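Local coordinates for protein collagen adhesin (Enterococcus faecalis, PDB 2OKM) that probably binds collagen as a cell-wall-anchored surface adhesin, the chain described being the collagen-binding N2 subdomain of the longer protein, at residues R2-F7 with V26-S31; D32-I37 with N127-N132; F56-D61 with R98-I103; Y77-F82 with R91-K96. All blocks are in the same frame, centred on the assembly; numbering follows the deposited sequence.

Interaction 1 (R2-F7 with V26-S31); sequences RDYPFF and VNLNKS. With SO4 (sulfate ion), chain B.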
# COMPACT_ATOMS: atom_id res chain seq x y z
N ARG A 2 7.76 -6.09 -17.24
CA ARG A 2 8.73 -5.37 -16.43
C ARG A 2 9.02 -6.05 -15.10
O ARG A 2 8.13 -6.64 -14.48
CB ARG A 2 8.26 -3.93 -16.21
CG ARG A 2 8.22 -3.12 -17.49
CD ARG A 2 7.83 -1.67 -17.25
NE ARG A 2 7.88 -0.89 -18.49
CZ ARG A 2 6.82 -0.55 -19.20
NH1 ARG A 2 5.60 -0.89 -18.80
NH2 ARG A 2 6.98 0.14 -20.33
N ASP A 3 10.28 -5.97 -14.68
CA ASP A 3 10.76 -6.57 -13.44
C ASP A 3 10.64 -5.56 -12.30
O ASP A 3 11.44 -4.63 -12.19
CB ASP A 3 12.23 -6.99 -13.65
CG ASP A 3 12.90 -7.48 -12.39
OD1 ASP A 3 12.22 -7.69 -11.37
OD2 ASP A 3 14.13 -7.67 -12.43
N TYR A 4 9.63 -5.74 -11.46
CA TYR A 4 9.39 -4.84 -10.34
C TYR A 4 9.80 -5.49 -9.02
O TYR A 4 9.94 -6.70 -8.93
CB TYR A 4 7.90 -4.51 -10.23
CG TYR A 4 7.32 -3.72 -11.38
CD1 TYR A 4 7.56 -2.35 -11.51
CD2 TYR A 4 6.51 -4.34 -12.33
CE1 TYR A 4 7.01 -1.62 -12.56
CE2 TYR A 4 5.96 -3.61 -13.39
CZ TYR A 4 6.21 -2.25 -13.49
OH TYR A 4 5.67 -1.53 -14.53
N PRO A 5 10.04 -4.67 -7.98
CA PRO A 5 10.41 -5.31 -6.72
C PRO A 5 9.13 -5.96 -6.21
O PRO A 5 8.05 -5.67 -6.73
CB PRO A 5 10.85 -4.14 -5.85
CG PRO A 5 10.07 -2.98 -6.40
CD PRO A 5 10.13 -3.21 -7.89
N PHE A 6 9.24 -6.84 -5.22
CA PHE A 6 8.04 -7.47 -4.68
C PHE A 6 7.14 -6.38 -4.13
O PHE A 6 5.91 -6.48 -4.19
CB PHE A 6 8.38 -8.45 -3.57
CG PHE A 6 7.17 -9.13 -2.99
CD1 PHE A 6 6.56 -10.17 -3.67
CD2 PHE A 6 6.60 -8.67 -1.81
CE1 PHE A 6 5.39 -10.76 -3.18
CE2 PHE A 6 5.44 -9.24 -1.31
CZ PHE A 6 4.83 -10.29 -1.99
N PHE A 7 7.75 -5.35 -3.57
CA PHE A 7 6.98 -4.24 -3.02
C PHE A 7 7.68 -2.90 -3.11
O PHE A 7 8.88 -2.78 -2.89
CB PHE A 7 6.63 -4.49 -1.54
CG PHE A 7 5.88 -3.35 -0.91
CD1 PHE A 7 6.55 -2.34 -0.23
CD2 PHE A 7 4.50 -3.25 -1.05
CE1 PHE A 7 5.86 -1.25 0.30
CE2 PHE A 7 3.80 -2.16 -0.54
CZ PHE A 7 4.48 -1.16 0.14
N VAL A 26 2.00 -3.98 -4.59
CA VAL A 26 2.28 -5.31 -4.08
C VAL A 26 2.29 -6.46 -5.08
O VAL A 26 1.29 -6.72 -5.75
CB VAL A 26 1.25 -5.64 -2.97
CG1 VAL A 26 1.63 -6.95 -2.27
CG2 VAL A 26 1.16 -4.49 -1.98
N ASN A 27 3.43 -7.14 -5.15
CA ASN A 27 3.60 -8.31 -6.01
C ASN A 27 3.15 -8.08 -7.46
O ASN A 27 2.40 -8.88 -8.01
CB ASN A 27 2.81 -9.47 -5.37
CG ASN A 27 3.17 -10.81 -5.96
OD1 ASN A 27 4.27 -11.02 -6.47
ND2 ASN A 27 2.23 -11.75 -5.87
N LEU A 28 3.63 -7.00 -8.07
CA LEU A 28 3.25 -6.70 -9.45
C LEU A 28 3.63 -7.80 -10.44
O LEU A 28 2.98 -7.96 -11.47
CB LEU A 28 3.85 -5.35 -9.89
CG LEU A 28 3.03 -4.10 -9.54
CD1 LEU A 28 2.71 -4.07 -8.06
CD2 LEU A 28 3.80 -2.86 -9.96
N ASN A 29 4.67 -8.56 -10.12
CA ASN A 29 5.08 -9.64 -11.02
C ASN A 29 4.30 -10.92 -10.77
O ASN A 29 4.57 -11.96 -11.38
CB ASN A 29 6.58 -9.89 -10.93
CG ASN A 29 7.38 -8.81 -11.61
OD1 ASN A 29 7.90 -7.91 -10.96
ND2 ASN A 29 7.46 -8.87 -12.94
N LYS A 30 3.34 -10.85 -9.86
CA LYS A 30 2.48 -11.97 -9.54
C LYS A 30 3.22 -13.26 -9.19
O LYS A 30 2.97 -14.31 -9.78
CB LYS A 30 1.53 -12.21 -10.71
CG LYS A 30 0.64 -11.00 -11.01
CD LYS A 30 -0.21 -11.21 -12.25
CE LYS A 30 0.22 -10.28 -13.39
NZ LYS A 30 -0.81 -9.23 -13.71
N SER A 31 4.12 -13.17 -8.22
CA SER A 31 4.88 -14.33 -7.75
C SER A 31 4.00 -15.08 -6.76
O SER A 31 2.99 -14.57 -6.29
CB SER A 31 6.15 -13.88 -7.03
OG SER A 31 6.96 -13.07 -7.86
S SO4 B . 13.14 -7.07 -4.80
O1 SO4 B . 13.26 -6.72 -6.22
O2 SO4 B . 14.16 -8.07 -4.43
O3 SO4 B . 13.32 -5.86 -3.98
O4 SO4 B . 11.80 -7.64 -4.54
O HOH W 1 6.86 -7.79 -8.41

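Interaction 2 (D32-I37 with N127-N132); sequences DVTEDI and NYQLNN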
# COMPACT_ATOMS: atom_id res chain seq x y z
N ASP A 32 4.39 -16.31 -6.45
CA ASP A 32 3.65 -17.10 -5.47
C ASP A 32 4.16 -16.60 -4.12
O ASP A 32 5.23 -15.99 -4.05
CB ASP A 32 3.98 -18.59 -5.64
CG ASP A 32 3.02 -19.49 -4.88
OD1 ASP A 32 3.22 -20.73 -4.92
OD2 ASP A 32 2.08 -18.98 -4.25
N VAL A 33 3.39 -16.83 -3.06
CA VAL A 33 3.79 -16.44 -1.71
C VAL A 33 3.47 -17.61 -0.79
O VAL A 33 2.52 -18.36 -1.06
CB VAL A 33 3.05 -15.18 -1.21
CG1 VAL A 33 3.47 -13.96 -2.03
CG2 VAL A 33 1.55 -15.38 -1.29
N THR A 34 4.24 -17.78 0.28
CA THR A 34 4.03 -18.89 1.21
C THR A 34 3.39 -18.48 2.54
O THR A 34 3.09 -19.34 3.38
CB THR A 34 5.35 -19.62 1.51
OG1 THR A 34 6.29 -18.69 2.08
CG2 THR A 34 5.93 -20.21 0.24
N GLU A 35 3.20 -17.18 2.73
CA GLU A 35 2.59 -16.68 3.95
C GLU A 35 1.89 -15.37 3.64
O GLU A 35 1.97 -14.86 2.52
CB GLU A 35 3.64 -16.45 5.04
CG GLU A 35 4.77 -15.52 4.63
CD GLU A 35 5.68 -15.17 5.79
OE1 GLU A 35 5.94 -16.04 6.65
OE2 GLU A 35 6.15 -14.01 5.85
N ASP A 36 1.21 -14.82 4.64
CA ASP A 36 0.52 -13.55 4.46
C ASP A 36 1.56 -12.48 4.18
O ASP A 36 2.75 -12.68 4.44
CB ASP A 36 -0.22 -13.12 5.74
CG ASP A 36 -1.33 -14.06 6.14
OD1 ASP A 36 -1.78 -14.89 5.32
OD2 ASP A 36 -1.77 -13.96 7.30
N ILE A 37 1.11 -11.35 3.64
CA ILE A 37 1.98 -10.22 3.36
C ILE A 37 1.51 -9.20 4.39
O ILE A 37 0.33 -8.86 4.42
CB ILE A 37 1.75 -9.64 1.96
CG1 ILE A 37 2.01 -10.70 0.90
CG2 ILE A 37 2.65 -8.42 1.75
CD1 ILE A 37 1.54 -10.30 -0.49
N ASN A 127 6.66 -7.47 5.74
CA ASN A 127 7.11 -8.84 5.96
C ASN A 127 6.41 -9.74 4.94
O ASN A 127 5.20 -9.63 4.75
CB ASN A 127 6.74 -9.30 7.37
CG ASN A 127 7.65 -8.72 8.44
OD1 ASN A 127 8.83 -9.08 8.52
ND2 ASN A 127 7.11 -7.83 9.26
N TYR A 128 7.17 -10.60 4.28
CA TYR A 128 6.60 -11.52 3.30
C TYR A 128 7.57 -12.67 3.05
O TYR A 128 8.73 -12.62 3.45
CB TYR A 128 6.30 -10.78 1.99
CG TYR A 128 7.50 -10.24 1.25
CD1 TYR A 128 8.19 -11.02 0.33
CD2 TYR A 128 7.94 -8.93 1.45
CE1 TYR A 128 9.29 -10.51 -0.38
CE2 TYR A 128 9.03 -8.41 0.75
CZ TYR A 128 9.69 -9.21 -0.16
OH TYR A 128 10.76 -8.69 -0.86
N GLN A 129 7.09 -13.72 2.39
CA GLN A 129 7.93 -14.87 2.09
C GLN A 129 7.55 -15.51 0.76
O GLN A 129 6.38 -15.80 0.52
CB GLN A 129 7.83 -15.91 3.21
CG GLN A 129 8.80 -17.09 3.05
CD GLN A 129 8.86 -17.98 4.28
OE1 GLN A 129 9.61 -18.95 4.31
NE2 GLN A 129 8.07 -17.65 5.30
N LEU A 130 8.54 -15.71 -0.09
CA LEU A 130 8.32 -16.30 -1.40
C LEU A 130 8.69 -17.78 -1.40
O LEU A 130 9.23 -18.30 -0.43
CB LEU A 130 9.16 -15.58 -2.46
CG LEU A 130 9.00 -14.06 -2.52
CD1 LEU A 130 9.83 -13.51 -3.67
CD2 LEU A 130 7.53 -13.70 -2.71
N ASN A 131 8.38 -18.46 -2.51
CA ASN A 131 8.66 -19.88 -2.66
C ASN A 131 10.15 -20.19 -2.59
O ASN A 131 10.98 -19.45 -3.12
CB ASN A 131 8.10 -20.39 -3.99
CG ASN A 131 6.75 -21.04 -3.83
OD1 ASN A 131 6.07 -21.33 -4.82
ND2 ASN A 131 6.34 -21.29 -2.59
N ASN A 132 10.48 -21.30 -1.94
CA ASN A 132 11.86 -21.75 -1.80
C ASN A 132 12.75 -20.64 -1.27
O ASN A 132 13.92 -20.54 -1.65
CB ASN A 132 12.38 -22.25 -3.15
O HOH W 2 8.99 -20.45 1.27
O HOH W 3 4.16 -13.33 2.06

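Interaction 3 (F56-D61 with R98-I103); sequences FDIVND and RFTSFI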
# COMPACT_ATOMS: atom_id res chain seq x y z
N PHE A 56 -8.59 -0.95 -3.99
CA PHE A 56 -7.66 -2.02 -4.31
C PHE A 56 -7.80 -2.49 -5.76
O PHE A 56 -8.87 -2.93 -6.18
CB PHE A 56 -7.87 -3.21 -3.36
CG PHE A 56 -7.59 -2.88 -1.92
CD1 PHE A 56 -8.49 -2.12 -1.18
CD2 PHE A 56 -6.42 -3.33 -1.30
CE1 PHE A 56 -8.23 -1.80 0.16
CE2 PHE A 56 -6.15 -3.02 0.03
CZ PHE A 56 -7.06 -2.25 0.76
N ASP A 57 -6.69 -2.39 -6.49
CA ASP A 57 -6.57 -2.77 -7.90
C ASP A 57 -5.94 -4.16 -7.86
O ASP A 57 -4.72 -4.29 -7.73
CB ASP A 57 -5.64 -1.76 -8.57
CG ASP A 57 -5.43 -2.02 -10.05
OD1 ASP A 57 -5.84 -3.09 -10.55
OD2 ASP A 57 -4.84 -1.13 -10.70
N ILE A 58 -6.77 -5.20 -7.96
CA ILE A 58 -6.33 -6.59 -7.85
C ILE A 58 -6.30 -7.32 -9.19
O ILE A 58 -7.32 -7.40 -9.88
CB ILE A 58 -7.24 -7.34 -6.87
CG1 ILE A 58 -7.44 -6.49 -5.61
CG2 ILE A 58 -6.63 -8.69 -6.50
CD1 ILE A 58 -8.36 -7.12 -4.59
N VAL A 59 -5.15 -7.88 -9.53
CA VAL A 59 -5.00 -8.57 -10.81
C VAL A 59 -4.28 -9.91 -10.79
O VAL A 59 -3.24 -10.05 -10.15
CB VAL A 59 -4.25 -7.66 -11.82
CG1 VAL A 59 -4.13 -8.34 -13.17
CG2 VAL A 59 -4.95 -6.32 -11.96
N ASN A 60 -4.85 -10.89 -11.48
CA ASN A 60 -4.20 -12.19 -11.64
C ASN A 60 -4.59 -12.68 -13.04
O ASN A 60 -5.29 -11.97 -13.76
CB ASN A 60 -4.59 -13.19 -10.54
CG ASN A 60 -6.08 -13.43 -10.45
OD1 ASN A 60 -6.77 -13.54 -11.45
ND2 ASN A 60 -6.58 -13.54 -9.22
N ASP A 61 -4.12 -13.86 -13.42
CA ASP A 61 -4.42 -14.37 -14.76
C ASP A 61 -5.86 -14.82 -14.96
O ASP A 61 -6.21 -15.34 -16.02
CB ASP A 61 -3.46 -15.52 -15.13
CG ASP A 61 -3.53 -16.69 -14.17
OD1 ASP A 61 -4.46 -16.74 -13.33
OD2 ASP A 61 -2.67 -17.59 -14.27
N ARG A 98 -1.54 -15.27 -3.70
CA ARG A 98 -0.72 -16.10 -4.57
C ARG A 98 -0.93 -15.71 -6.03
O ARG A 98 -2.06 -15.69 -6.51
CB ARG A 98 -1.07 -17.58 -4.40
CG ARG A 98 -0.89 -18.12 -2.99
CD ARG A 98 -1.17 -19.61 -2.95
NE ARG A 98 -0.15 -20.37 -3.67
CZ ARG A 98 -0.21 -21.69 -3.88
NH1 ARG A 98 -1.23 -22.39 -3.42
NH2 ARG A 98 0.76 -22.30 -4.55
N PHE A 99 0.17 -15.41 -6.72
CA PHE A 99 0.14 -15.04 -8.14
C PHE A 99 -0.79 -13.87 -8.43
O PHE A 99 -1.33 -13.75 -9.54
CB PHE A 99 -0.29 -16.25 -8.98
CG PHE A 99 0.47 -17.51 -8.66
CD1 PHE A 99 -0.14 -18.55 -7.96
CD2 PHE A 99 1.79 -17.66 -9.05
CE1 PHE A 99 0.56 -19.71 -7.64
CE2 PHE A 99 2.51 -18.81 -8.73
CZ PHE A 99 1.89 -19.84 -8.03
N THR A 100 -0.96 -13.00 -7.45
CA THR A 100 -1.86 -11.87 -7.59
C THR A 100 -1.21 -10.56 -7.17
O THR A 100 -0.55 -10.49 -6.13
CB THR A 100 -3.14 -12.11 -6.76
OG1 THR A 100 -3.76 -13.33 -7.19
CG2 THR A 100 -4.13 -10.97 -6.92
N SER A 101 -1.41 -9.51 -7.96
CA SER A 101 -0.85 -8.21 -7.64
C SER A 101 -1.92 -7.29 -7.07
O SER A 101 -3.10 -7.42 -7.39
CB SER A 101 -0.23 -7.56 -8.88
OG SER A 101 -1.22 -7.29 -9.86
N PHE A 102 -1.50 -6.37 -6.20
CA PHE A 102 -2.40 -5.41 -5.59
C PHE A 102 -1.81 -4.02 -5.68
O PHE A 102 -0.66 -3.81 -5.28
CB PHE A 102 -2.59 -5.70 -4.09
CG PHE A 102 -3.12 -7.07 -3.78
CD1 PHE A 102 -4.47 -7.27 -3.49
CD2 PHE A 102 -2.26 -8.17 -3.76
CE1 PHE A 102 -4.95 -8.54 -3.17
CE2 PHE A 102 -2.74 -9.44 -3.44
CZ PHE A 102 -4.09 -9.62 -3.15
N ILE A 103 -2.56 -3.06 -6.21
CA ILE A 103 -2.10 -1.69 -6.20
C ILE A 103 -3.11 -1.02 -5.29
O ILE A 103 -4.30 -0.93 -5.61
CB ILE A 103 -2.10 -1.03 -7.58
CG1 ILE A 103 -1.00 -1.66 -8.44
CG2 ILE A 103 -1.84 0.48 -7.44
CD1 ILE A 103 -0.93 -1.13 -9.86
O HOH W 4 -2.52 -4.85 -9.51
O HOH W 5 -1.99 -15.13 -11.83

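Interaction 4 (Y77-F82 with R91-K96); sequences YGKIDF and RFYRDK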
# COMPACT_ATOMS: atom_id res chain seq x y z
N TYR A 77 -9.63 -11.05 1.24
CA TYR A 77 -8.31 -10.73 0.72
C TYR A 77 -7.35 -10.32 1.83
O TYR A 77 -6.14 -10.50 1.72
CB TYR A 77 -8.36 -9.59 -0.29
CG TYR A 77 -8.86 -9.98 -1.66
CD1 TYR A 77 -10.18 -9.74 -2.04
CD2 TYR A 77 -8.00 -10.56 -2.59
CE1 TYR A 77 -10.63 -10.07 -3.31
CE2 TYR A 77 -8.45 -10.89 -3.87
CZ TYR A 77 -9.76 -10.64 -4.22
OH TYR A 77 -10.21 -10.95 -5.48
N GLY A 78 -7.89 -9.74 2.90
CA GLY A 78 -7.02 -9.30 3.97
C GLY A 78 -7.73 -8.42 4.97
O GLY A 78 -8.96 -8.43 5.07
N LYS A 79 -6.96 -7.63 5.70
CA LYS A 79 -7.52 -6.77 6.73
C LYS A 79 -6.64 -5.56 6.99
O LYS A 79 -5.42 -5.64 6.88
CB LYS A 79 -7.68 -7.60 8.01
CG LYS A 79 -8.40 -6.91 9.15
CD LYS A 79 -8.68 -7.92 10.26
CE LYS A 79 -9.64 -7.37 11.29
NZ LYS A 79 -10.12 -8.44 12.21
N ILE A 80 -7.26 -4.44 7.34
CA ILE A 80 -6.50 -3.23 7.65
C ILE A 80 -6.81 -2.89 9.10
O ILE A 80 -7.86 -3.24 9.63
CB ILE A 80 -6.90 -2.04 6.75
CG1 ILE A 80 -5.83 -0.95 6.84
CG2 ILE A 80 -8.25 -1.45 7.19
CD1 ILE A 80 -5.95 0.11 5.75
N ASP A 81 -5.86 -2.22 9.75
CA ASP A 81 -6.04 -1.80 11.13
C ASP A 81 -5.43 -0.42 11.26
O ASP A 81 -4.22 -0.26 11.15
CB ASP A 81 -5.33 -2.77 12.09
CG ASP A 81 -5.53 -2.39 13.56
OD1 ASP A 81 -4.98 -3.09 14.44
OD2 ASP A 81 -6.24 -1.40 13.83
N PHE A 82 -6.28 0.59 11.46
CA PHE A 82 -5.78 1.94 11.62
C PHE A 82 -5.40 2.04 13.10
O PHE A 82 -6.27 2.19 13.96
CB PHE A 82 -6.85 2.96 11.26
CG PHE A 82 -7.26 2.92 9.81
CD1 PHE A 82 -8.47 2.35 9.43
CD2 PHE A 82 -6.42 3.42 8.83
CE1 PHE A 82 -8.84 2.28 8.09
CE2 PHE A 82 -6.78 3.36 7.48
CZ PHE A 82 -7.99 2.78 7.11
N ARG A 91 -2.71 -6.18 5.97
CA ARG A 91 -2.33 -7.56 5.72
C ARG A 91 -3.10 -8.15 4.54
O ARG A 91 -4.29 -7.90 4.38
CB ARG A 91 -2.59 -8.40 6.97
CG ARG A 91 -2.41 -9.89 6.77
CD ARG A 91 -2.63 -10.62 8.08
NE ARG A 91 -1.76 -10.15 9.16
CZ ARG A 91 -0.70 -10.81 9.60
NH1 ARG A 91 -0.37 -11.96 9.04
NH2 ARG A 91 0.02 -10.35 10.63
N PHE A 92 -2.39 -8.92 3.71
CA PHE A 92 -2.97 -9.60 2.56
C PHE A 92 -2.84 -11.08 2.89
O PHE A 92 -1.73 -11.58 3.11
CB PHE A 92 -2.18 -9.31 1.29
CG PHE A 92 -2.15 -7.86 0.90
CD1 PHE A 92 -3.05 -7.35 -0.02
CD2 PHE A 92 -1.21 -7.01 1.48
CE1 PHE A 92 -3.02 -6.00 -0.37
CE2 PHE A 92 -1.17 -5.66 1.13
CZ PHE A 92 -2.08 -5.16 0.21
N TYR A 93 -3.97 -11.79 2.94
CA TYR A 93 -3.92 -13.21 3.26
C TYR A 93 -3.27 -14.02 2.14
O TYR A 93 -3.45 -13.74 0.96
CB TYR A 93 -5.33 -13.74 3.54
CG TYR A 93 -6.04 -13.03 4.68
CD1 TYR A 93 -5.35 -12.66 5.84
CD2 TYR A 93 -7.41 -12.76 4.62
CE1 TYR A 93 -6.00 -12.03 6.90
CE2 TYR A 93 -8.07 -12.13 5.68
CZ TYR A 93 -7.36 -11.77 6.81
OH TYR A 93 -8.01 -11.14 7.85
N ARG A 94 -2.50 -15.03 2.55
CA ARG A 94 -1.76 -15.89 1.64
C ARG A 94 -2.51 -16.38 0.40
O ARG A 94 -2.09 -16.11 -0.73
CB ARG A 94 -1.24 -17.10 2.43
CG ARG A 94 -0.15 -17.92 1.75
CD ARG A 94 -0.66 -18.78 0.61
NE ARG A 94 0.37 -19.70 0.12
CZ ARG A 94 0.55 -20.93 0.59
NH1 ARG A 94 -0.22 -21.40 1.56
NH2 ARG A 94 1.52 -21.69 0.08
N ASP A 95 -3.60 -17.11 0.60
CA ASP A 95 -4.32 -17.68 -0.53
C ASP A 95 -4.66 -16.77 -1.70
O ASP A 95 -4.31 -17.09 -2.84
CB ASP A 95 -5.60 -18.38 -0.05
CG ASP A 95 -5.34 -19.81 0.36
OD1 ASP A 95 -6.32 -20.59 0.45
OD2 ASP A 95 -4.16 -20.16 0.59
N LYS A 96 -5.35 -15.67 -1.45
CA LYS A 96 -5.72 -14.79 -2.55
C LYS A 96 -4.59 -13.88 -3.03
O LYS A 96 -4.74 -13.16 -4.02
CB LYS A 96 -6.97 -13.98 -2.18
CG LYS A 96 -8.22 -14.87 -2.12
CD LYS A 96 -9.52 -14.08 -2.10
CE LYS A 96 -10.72 -15.03 -2.11
NZ LYS A 96 -12.03 -14.33 -2.25
O HOH W 6 -4.85 -11.71 -0.45

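Interaction 1 (R2-F7 with V26-S31)
Phe-7 and Val-26 form an antiparallel non-hydrogen-bonded pair at one end of two segments that run alongside each other in roughly antiparallel sense, their end-to-end directions 151° apart, and Asn-27 N donates to Phe-6 O at 2.7 Å. Asn-27 to Lys-30 make a type I beta turn, and Asn-29 grips the backbone of 2-7 with both ends of its amide. ND2 donates to Arg-2 O (2.8 Å), while OD1 takes the N-H of Tyr-4, also at 2.8 Å, in the carbonyl plane and on a lone pair. An asparagine suits this place because one short side chain carries both a donor and an acceptor for an irregular, extended segment. A water extends the link, accepting from Asn-29 N and lying 3.0 Å from Pro-5 O. Leu-28 sets its CD2 methyl over the centre of the Tyr-4 ring, 3.9 Å from the centroid. Phe-6 CG is anti to its backbone N (chi1 -180°); further out, ring atom CE1 lies 3.5 Å from Asn-27 OD1. The same OD1 accepts a hydrogen bond from Ser-31 N, bracing the turn. Phe-6 N donates to a sulfate oxygen, the ion probably coming from the crystallisation liquor. Val-26 CG2 meets the edge of the Phe-7 ring. Phe-6 stacks on Tyr-128, Phe-7 packs on Ile-39, and Val-26 bonds through its backbone to Phe-102 of strand 101-110.

Interaction 2 (D32-I37 with N127-N132)
Gln-129 O is held by the backbone N-H of Thr-34, a nearly straight bond of 2.9 Å with an angle of 172° at the hydrogen, while the CA of Val-33 makes a C-H...O contact with the same oxygen at 3.5 Å. Thr-34 OG1 lies between its backbone N and carbonyl carbon (chi1 59°), which brings it 3.1 Å from Gln-129 CG. The threonine thus offers its amide to the other segment and sets its hydroxyl beside the glutamine stem. Glu-35 and Gln-129 cross at about a right angle. CG of the glutamate rests on CB of the glutamine at 3.4 Å, and OE1 takes a weak hydrogen bond from NE2 (3.0 Å), the carboxylate and amide planes being turned 78° apart. Two long side chains suit this partly exposed place, since their stems pack while their polar ends meet. A water bridges the two backbones, donating to Glu-35 O and accepting from Gln-129 N. Among the apolar groups, Leu-130 CD2 lies 3.5 Å from Asp-32 O and 4.1 Å from Val-33 CG1; Phe-6 adjoins both Val-33 and Leu-130. The buried Asp-32 carboxylate forms a salt bridge with Arg-98, and Asp-36 pairs with Arg-91 and the backbone N of Arg-94. The two segments are thus held by few direct bonds, water and weak side-chain contacts completing them, and Arg-98 and Arg-91 probably stabilise the charges of Asp-32 and Asp-36.

Interaction 3 (F56-D61 with R98-I103)
Asp-57 and Ile-103, and further on Val-59 and Ser-101, are hydrogen-bonded pairs of an antiparallel ladder whose strand axes run 161° apart. Each pair is closed by two backbone bonds, such as Asp-57 N to Ile-103 O at 2.9 Å and Ser-101 N to Val-59 O, also 2.9 Å. Between them the non-hydrogen-bonded pair of Ile-58 and Phe-102 contributes C-H...O contacts, Phe-102 CA lying 3.3 Å from Asp-57 O. Apolar packing gathers on the face of Ile-58 and Phe-102. Ile-58 CG1 is anti to the carbonyl carbon (chi1 -46°), which leaves CG2 anti to the backbone N, against Phe-102 CE1 at 3.7 Å and Thr-100 CG2 at 3.4 Å, tighter than usual for two methyls. Branched and aromatic side chains suit this buried face. The other face is more polar. Asp-57 CB lies 3.7 Å from Ile-103 CB, the two side chains side by side. A water donates to Asp-57 O and bonds to Ser-101 OG. Beyond the Val-59/Ser-101 pair, Asn-60 and Thr-100 also lie side by side, Asn-60 ND2 reaching Thr-100 OG1 in a weak bond of 3.5 Å. Asn-60 OD1 takes the backbone N-H groups of Lys-62 and Glu-63. Strand 55-59 is flanked on its other edge by strand 64-68, and strand 101-110 by strand 19-26; Phe-102 packs against Phe-92, Phe-72 and Tyr-77, and Phe-56 stacks on Phe-72.

Interaction 4 (Y77-F82 with R91-K96)
Tyr-93 lays one face of its ring over Gly-78, whose CA sits 3.6 Å from the centroid, 17° off the ring normal and offset toward the rim. CG of Tyr-93 is anti to the carbonyl carbon (chi1 -58°). The ring lies against 77-79, its OH 3.6 Å from Lys-79 CB. Glycine suits the place beneath: a side chain would run into Arg-91 O, and its backbone angles alone call for glycine. That closeness also brings Gly-78 CA to 3.1 Å from Arg-91 O, a C-H...O contact. The second aromatic contact joins Tyr-77 and Lys-96, whose side chains cross at about a right angle. The extended lysine passes over one face of the tyrosine ring, CD being 3.9 Å from the centroid and CB 3.6 Å from CD2. NZ, 4.9 Å from the centroid, adds a cation-pi interaction; the tyrosine OH bonds to Lys-65 NZ. Such a chain suits an exposed position over a buried ring, its aliphatic part covering one face while the charged tip binds Gln-75 O. Tyr-77 O is gripped by Tyr-93 N at 2.8 Å and by a water. Lys-79 and Arg-91 pair next, with backbone bonds in both directions. The backbone pairs are those of an antiparallel beta hairpin, strands 78-82 and 87-92, at the edge of the five-stranded sheet; the aromatic contacts flank one end, where strand 87-92 passes through Tyr-93 into the short, weakly bonded helix 94-97.

Interaction 3 is the most buried of the four, a regular ladder in the sheet that contains strand 101-110, whereas interactions 1, 2 and 4 are only partly buried. Interactions 2 and 4 reach the other, five-stranded sheet, where Ile-37 O meets Phe-92 N. Interaction 1 touches both sheets: Val-26 bonds to Phe-102 of interaction 3, and Phe-6 packs on Tyr-128 and Leu-130 of interaction 2. Interactions 1 and 2 join mostly irregular segments by isolated backbone bonds and waters, with strong side-chain amide bonds in interaction 1 and a weak one in interaction 2; interaction 3 relies on paired backbone bonds, and interaction 4 adds aromatic faces to a hairpin. Asp-32 to Arg-98 ties interaction 2 to interaction 3.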